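Myosin-I heavy chain (Dictyostelium discoideum, PDB 5EJR) is an actin-based motor with ATPase activity that takes part in the early steps of phagocytosis and in adhesion, this chain being its second MyTH4-FERM tail module. Local coordinates at residues A224-T236 with V267-A279. Numbering follows the deposited sequence.
With EDO (1,2-ethanediol), chain E.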
loop_
_atom_site.group_PDB
_atom_site.type_symbol
_atom_site.label_atom_id
_atom_site.label_comp_id
_atom_site.label_asym_id
_atom_site.label_seq_id
_atom_site.Cartn_x
_atom_site.Cartn_y
_atom_site.Cartn_z
ATOM N N ALA A 224 -7.580 2.527 12.362
ATOM C CA ALA A 224 -7.362 3.851 11.795
ATOM C C ALA A 224 -8.457 4.219 10.811
ATOM O O ALA A 224 -8.808 3.401 9.968
ATOM C CB ALA A 224 -6.020 3.882 11.081
ATOM N N LYS A 225 -8.925 5.471 10.853
ATOM C CA LYS A 225 -9.935 5.980 9.907
ATOM C C LYS A 225 -9.292 6.048 8.512
ATOM O O LYS A 225 -8.158 6.525 8.371
ATOM C CB LYS A 225 -10.456 7.358 10.333
ATOM C CG LYS A 225 -11.410 7.312 11.525
ATOM C CD LYS A 225 -11.551 8.681 12.214
ATOM C CE LYS A 225 -12.606 9.577 11.600
ATOM N NZ LYS A 225 -12.591 10.942 12.194
ATOM N N ILE A 226 -9.994 5.510 7.508
ATOM C CA ILE A 226 -9.512 5.386 6.127
ATOM C C ILE A 226 -10.517 5.973 5.125
ATOM O O ILE A 226 -11.706 5.686 5.197
ATOM C CB ILE A 226 -9.155 3.881 5.850
ATOM C CG1 ILE A 226 -8.388 3.656 4.547
ATOM C CG2 ILE A 226 -10.359 2.949 5.903
ATOM C CD1 ILE A 226 -7.926 2.164 4.372
ATOM N N ASN A 227 -10.041 6.826 4.233
ATOM C CA ASN A 227 -10.844 7.419 3.165
ATOM C C ASN A 227 -10.198 6.973 1.848
ATOM O O ASN A 227 -9.077 6.460 1.865
ATOM C CB ASN A 227 -10.849 8.949 3.249
ATOM C CG ASN A 227 -10.931 9.530 4.644
ATOM O OD1 ASN A 227 -11.628 9.017 5.533
ATOM N ND2 ASN A 227 -10.228 10.635 4.859
ATOM N N THR A 228 -10.890 7.197 0.711
ATOM C CA THR A 228 -10.453 6.864 -0.656
ATOM C C THR A 228 -9.008 7.260 -0.946
ATOM O O THR A 228 -8.265 6.478 -1.526
ATOM C CB THR A 228 -11.396 7.550 -1.673
ATOM O OG1 THR A 228 -12.734 7.169 -1.366
ATOM C CG2 THR A 228 -11.079 7.190 -3.116
ATOM N N TYR A 229 -8.624 8.473 -0.534
ATOM C CA TYR A 229 -7.338 9.057 -0.833
ATOM C C TYR A 229 -6.358 9.080 0.341
ATOM O O TYR A 229 -5.356 9.786 0.269
ATOM C CB TYR A 229 -7.553 10.466 -1.411
ATOM C CG TYR A 229 -8.468 10.484 -2.628
ATOM C CD1 TYR A 229 -8.012 10.060 -3.872
ATOM C CD2 TYR A 229 -9.795 10.892 -2.525
ATOM C CE1 TYR A 229 -8.835 10.097 -5.000
ATOM C CE2 TYR A 229 -10.643 10.897 -3.641
ATOM C CZ TYR A 229 -10.152 10.506 -4.876
ATOM O OH TYR A 229 -10.967 10.488 -5.979
ATOM N N THR A 230 -6.610 8.301 1.399
ATOM C CA THR A 230 -5.690 8.314 2.547
ATOM C C THR A 230 -4.303 7.777 2.169
ATOM O O THR A 230 -4.187 6.684 1.601
ATOM C CB THR A 230 -6.305 7.601 3.753
ATOM O OG1 THR A 230 -7.539 8.249 4.083
ATOM C CG2 THR A 230 -5.379 7.619 4.992
ATOM N N THR A 231 -3.260 8.539 2.511
ATOM C CA THR A 231 -1.885 8.084 2.287
ATOM C C THR A 231 -1.388 7.281 3.494
ATOM O O THR A 231 -1.921 7.391 4.610
ATOM C CB THR A 231 -0.933 9.254 2.043
ATOM O OG1 THR A 231 -0.889 10.055 3.222
ATOM C CG2 THR A 231 -1.276 10.064 0.801
ATOM N N ILE A 232 -0.312 6.520 3.288
ATOM C CA ILE A 232 0.327 5.737 4.346
ATOM C C ILE A 232 0.872 6.685 5.441
ATOM O O ILE A 232 0.787 6.356 6.627
ATOM C CB ILE A 232 1.376 4.789 3.694
ATOM C CG1 ILE A 232 0.638 3.709 2.847
ATOM C CG2 ILE A 232 2.374 4.164 4.720
ATOM C CD1 ILE A 232 -0.127 2.539 3.613
ATOM N N ARG A 233 1.305 7.904 5.044
ATOM C CA ARG A 233 1.806 8.898 6.001
ATOM C C ARG A 233 0.711 9.335 6.950
ATOM O O ARG A 233 0.953 9.398 8.158
ATOM C CB ARG A 233 2.456 10.104 5.314
ATOM C CG ARG A 233 3.087 11.124 6.282
ATOM C CD ARG A 233 4.326 10.583 7.014
ATOM N NE ARG A 233 4.039 10.185 8.396
ATOM C CZ ARG A 233 4.894 9.544 9.196
ATOM N NH1 ARG A 233 6.093 9.182 8.749
ATOM N NH2 ARG A 233 4.549 9.241 10.437
ATOM N N GLU A 234 -0.502 9.587 6.420
ATOM C CA GLU A 234 -1.669 9.984 7.223
ATOM C C GLU A 234 -2.118 8.891 8.181
ATOM O O GLU A 234 -2.405 9.214 9.331
ATOM C CB GLU A 234 -2.850 10.464 6.337
ATOM C CG GLU A 234 -2.536 11.739 5.559
ATOM C CD GLU A 234 -3.461 12.087 4.401
ATOM O OE1 GLU A 234 -4.083 11.165 3.823
ATOM O OE2 GLU A 234 -3.530 13.286 4.043
ATOM N N ILE A 235 -2.199 7.613 7.738
ATOM C CA ILE A 235 -2.570 6.537 8.659
ATOM C C ILE A 235 -1.498 6.307 9.718
ATOM O O ILE A 235 -1.860 5.966 10.838
ATOM C CB ILE A 235 -3.032 5.188 8.076
ATOM C CG1 ILE A 235 -2.038 4.623 7.057
ATOM C CG2 ILE A 235 -4.462 5.232 7.529
ATOM C CD1 ILE A 235 -1.855 3.126 7.230
ATOM N N THR A 236 -0.184 6.449 9.367
ATOM C CA THR A 236 0.895 6.296 10.354
ATOM C C THR A 236 0.685 7.361 11.438
ATOM O O THR A 236 0.735 7.039 12.619
ATOM C CB THR A 236 2.303 6.426 9.712
ATOM O OG1 THR A 236 2.457 5.464 8.662
ATOM C CG2 THR A 236 3.414 6.210 10.726
ATOM N N VAL A 267 9.087 -2.247 3.451
ATOM C CA VAL A 267 8.791 -0.854 3.800
ATOM C C VAL A 267 7.646 -0.356 2.879
ATOM O O VAL A 267 7.676 -0.627 1.688
ATOM C CB VAL A 267 10.064 0.016 3.622
ATOM C CG1 VAL A 267 9.733 1.509 3.642
ATOM C CG2 VAL A 267 11.117 -0.317 4.685
ATOM N N VAL A 268 6.630 0.304 3.425
ATOM C CA VAL A 268 5.563 0.821 2.577
ATOM C C VAL A 268 5.837 2.309 2.440
ATOM O O VAL A 268 5.981 2.986 3.442
ATOM C CB VAL A 268 4.141 0.543 3.143
ATOM C CG1 VAL A 268 3.066 1.045 2.171
ATOM C CG2 VAL A 268 3.946 -0.937 3.416
ATOM N N SER A 269 5.902 2.821 1.224
ATOM C CA SER A 269 6.177 4.245 1.025
ATOM C C SER A 269 5.133 5.083 1.685
ATOM O O SER A 269 3.950 4.812 1.514
ATOM C CB SER A 269 6.225 4.590 -0.462
ATOM O OG SER A 269 6.492 5.977 -0.607
ATOM N N GLU A 270 5.550 6.106 2.422
ATOM C CA GLU A 270 4.619 7.042 3.059
ATOM C C GLU A 270 3.729 7.799 2.043
ATOM O O GLU A 270 2.679 8.324 2.431
ATOM C CB GLU A 270 5.376 8.037 3.965
ATOM C CG GLU A 270 6.305 8.994 3.241
ATOM C CD GLU A 270 6.778 10.135 4.117
ATOM O OE1 GLU A 270 7.746 9.936 4.888
ATOM O OE2 GLU A 270 6.153 11.218 4.063
ATOM N N THR A 271 4.145 7.870 0.759
ATOM C CA THR A 271 3.365 8.568 -0.276
ATOM C C THR A 271 2.385 7.673 -0.980
ATOM O O THR A 271 1.604 8.174 -1.793
ATOM C CB THR A 271 4.251 9.273 -1.305
ATOM O OG1 THR A 271 5.161 8.326 -1.870
ATOM C CG2 THR A 271 4.950 10.501 -0.746
ATOM N N ASP A 272 2.411 6.355 -0.709
ATOM C CA ASP A 272 1.459 5.479 -1.366
ATOM C C ASP A 272 0.053 5.707 -0.767
ATOM O O ASP A 272 -0.068 6.113 0.402
ATOM C CB ASP A 272 1.825 4.001 -1.139
ATOM C CG ASP A 272 2.961 3.401 -1.949
ATOM O OD1 ASP A 272 3.593 4.145 -2.749
ATOM O OD2 ASP A 272 3.227 2.183 -1.781
ATOM N N MET A 273 -0.978 5.389 -1.567
ATOM C CA MET A 273 -2.387 5.409 -1.169
ATOM C C MET A 273 -2.602 4.083 -0.510
ATOM O O MET A 273 -2.267 3.059 -1.110
ATOM C CB MET A 273 -3.308 5.491 -2.402
ATOM C CG MET A 273 -3.166 6.761 -3.168
ATOM S SD MET A 273 -3.111 8.168 -2.052
ATOM C CE MET A 273 -4.043 9.290 -2.966
ATOM N N ILE A 274 -3.147 4.075 0.715
ATOM C CA ILE A 274 -3.389 2.796 1.427
ATOM C C ILE A 274 -4.259 1.826 0.611
ATOM O O ILE A 274 -3.936 0.638 0.544
ATOM C CB ILE A 274 -3.913 2.972 2.890
ATOM C CG1 ILE A 274 -4.194 1.600 3.553
ATOM C CG2 ILE A 274 -5.127 3.915 2.960
ATOM C CD1 ILE A 274 -4.227 1.608 5.056
ATOM N N TYR A 275 -5.283 2.348 -0.083
ATOM C CA TYR A 275 -6.150 1.495 -0.904
ATOM C C TYR A 275 -5.426 0.918 -2.127
ATOM O O TYR A 275 -5.716 -0.222 -2.500
ATOM C CB TYR A 275 -7.453 2.211 -1.270
ATOM C CG TYR A 275 -8.505 2.148 -0.173
ATOM C CD1 TYR A 275 -8.839 0.939 0.434
ATOM C CD2 TYR A 275 -9.205 3.285 0.215
ATOM C CE1 TYR A 275 -9.819 0.872 1.427
ATOM C CE2 TYR A 275 -10.186 3.228 1.204
ATOM C CZ TYR A 275 -10.493 2.018 1.802
ATOM O OH TYR A 275 -11.451 1.954 2.779
ATOM N N ASP A 276 -4.425 1.654 -2.689
ATOM C CA ASP A 276 -3.617 1.123 -3.803
ATOM C C ASP A 276 -2.769 -0.054 -3.318
ATOM O O ASP A 276 -2.603 -1.028 -4.045
ATOM C CB ASP A 276 -2.744 2.206 -4.447
ATOM C CG ASP A 276 -3.488 3.201 -5.323
ATOM O OD1 ASP A 276 -4.625 2.887 -5.751
ATOM O OD2 ASP A 276 -2.917 4.284 -5.615
ATOM N N VAL A 277 -2.272 0.022 -2.058
ATOM C CA VAL A 277 -1.488 -1.037 -1.429
ATOM C C VAL A 277 -2.381 -2.266 -1.221
ATOM O O VAL A 277 -1.947 -3.380 -1.506
ATOM C CB VAL A 277 -0.813 -0.601 -0.088
ATOM C CG1 VAL A 277 -0.003 -1.742 0.517
ATOM C CG2 VAL A 277 0.042 0.649 -0.246
ATOM N N LEU A 278 -3.613 -2.073 -0.719
ATOM C CA LEU A 278 -4.512 -3.201 -0.480
ATOM C C LEU A 278 -4.854 -3.965 -1.755
ATOM O O LEU A 278 -4.944 -5.197 -1.714
ATOM C CB LEU A 278 -5.781 -2.803 0.296
ATOM C CG LEU A 278 -5.548 -2.388 1.749
ATOM C CD1 LEU A 278 -6.768 -1.632 2.295
ATOM C CD2 LEU A 278 -5.220 -3.602 2.632
ATOM N N ALA A 279 -4.987 -3.242 -2.879
ATOM C CA ALA A 279 -5.266 -3.826 -4.194
ATOM C C ALA A 279 -4.042 -4.644 -4.645
ATOM O O ALA A 279 -4.188 -5.821 -4.991
ATOM C CB ALA A 279 -5.583 -2.731 -5.194
HETATM C C1 EDO E . 9.631 5.179 5.264
HETATM O O1 EDO E . 8.672 4.652 6.188
HETATM C C2 EDO E . 9.098 5.038 3.787
HETATM O O2 EDO E . 8.160 6.084 3.567
HETATM O O HOH W 1 -6.108 5.425 -0.208
#
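The ring of Y275 carries the methyl CD1 of I226 on one face, 3.9 Å from the ring centroid and 22° off the normal, a CH-pi contact displaced toward the rim; the carbonyl O of T228 lies in plane at the ring's edge. With CG1 anti to the backbone N (chi1 -169°), I226 also sends CD1 to within 3.6 Å of CG2 of I274, which crosses it nearly perpendicularly. CG2 of T228 covers a face of the Y229 ring, and in one of two M273 conformers CE lies near the plane at its edge. The planes of the R233 guanidinium and the E270 carboxylate are steeply inclined, with OE1 of E270 at the guanidinium edge, near its plane, but 4.3 Å from NH1, beyond salt-bridge range; R233 instead pairs with D237, and its CD packs against E270 OE2.

Three backbone bonds fix the register. N of I274 donates to O of T230 (2.9 Å, nearly straight) and N of I232 to O of D272, both close to the C=O axis, whereas N of R233 meets O of E270 in the carbonyl plane, on a lone pair. A water donates to O of T228 and O of T230 and accepts from N of Y275, so T230 O is gripped twice. Next to these bonds the I232 side chain packs inward: its CG1 lies 3.7 Å from CG1 of V268, and its CD1 reaches I274 and V277, with F292 and I255 also touching it. At the N-cap, T231 forms a capping box: E234 N donates to T231 OG1, and T231 N to E234 OE1 (3.0 Å) from above the carboxylate plane.

T231 and M273, CA atoms 4.4 Å apart, pair backbone to backbone just before helices 232-243 and 274-283, whose short segments diverge at 105°, consistent with the ubiquitin-like F1 lobe of a FERM domain.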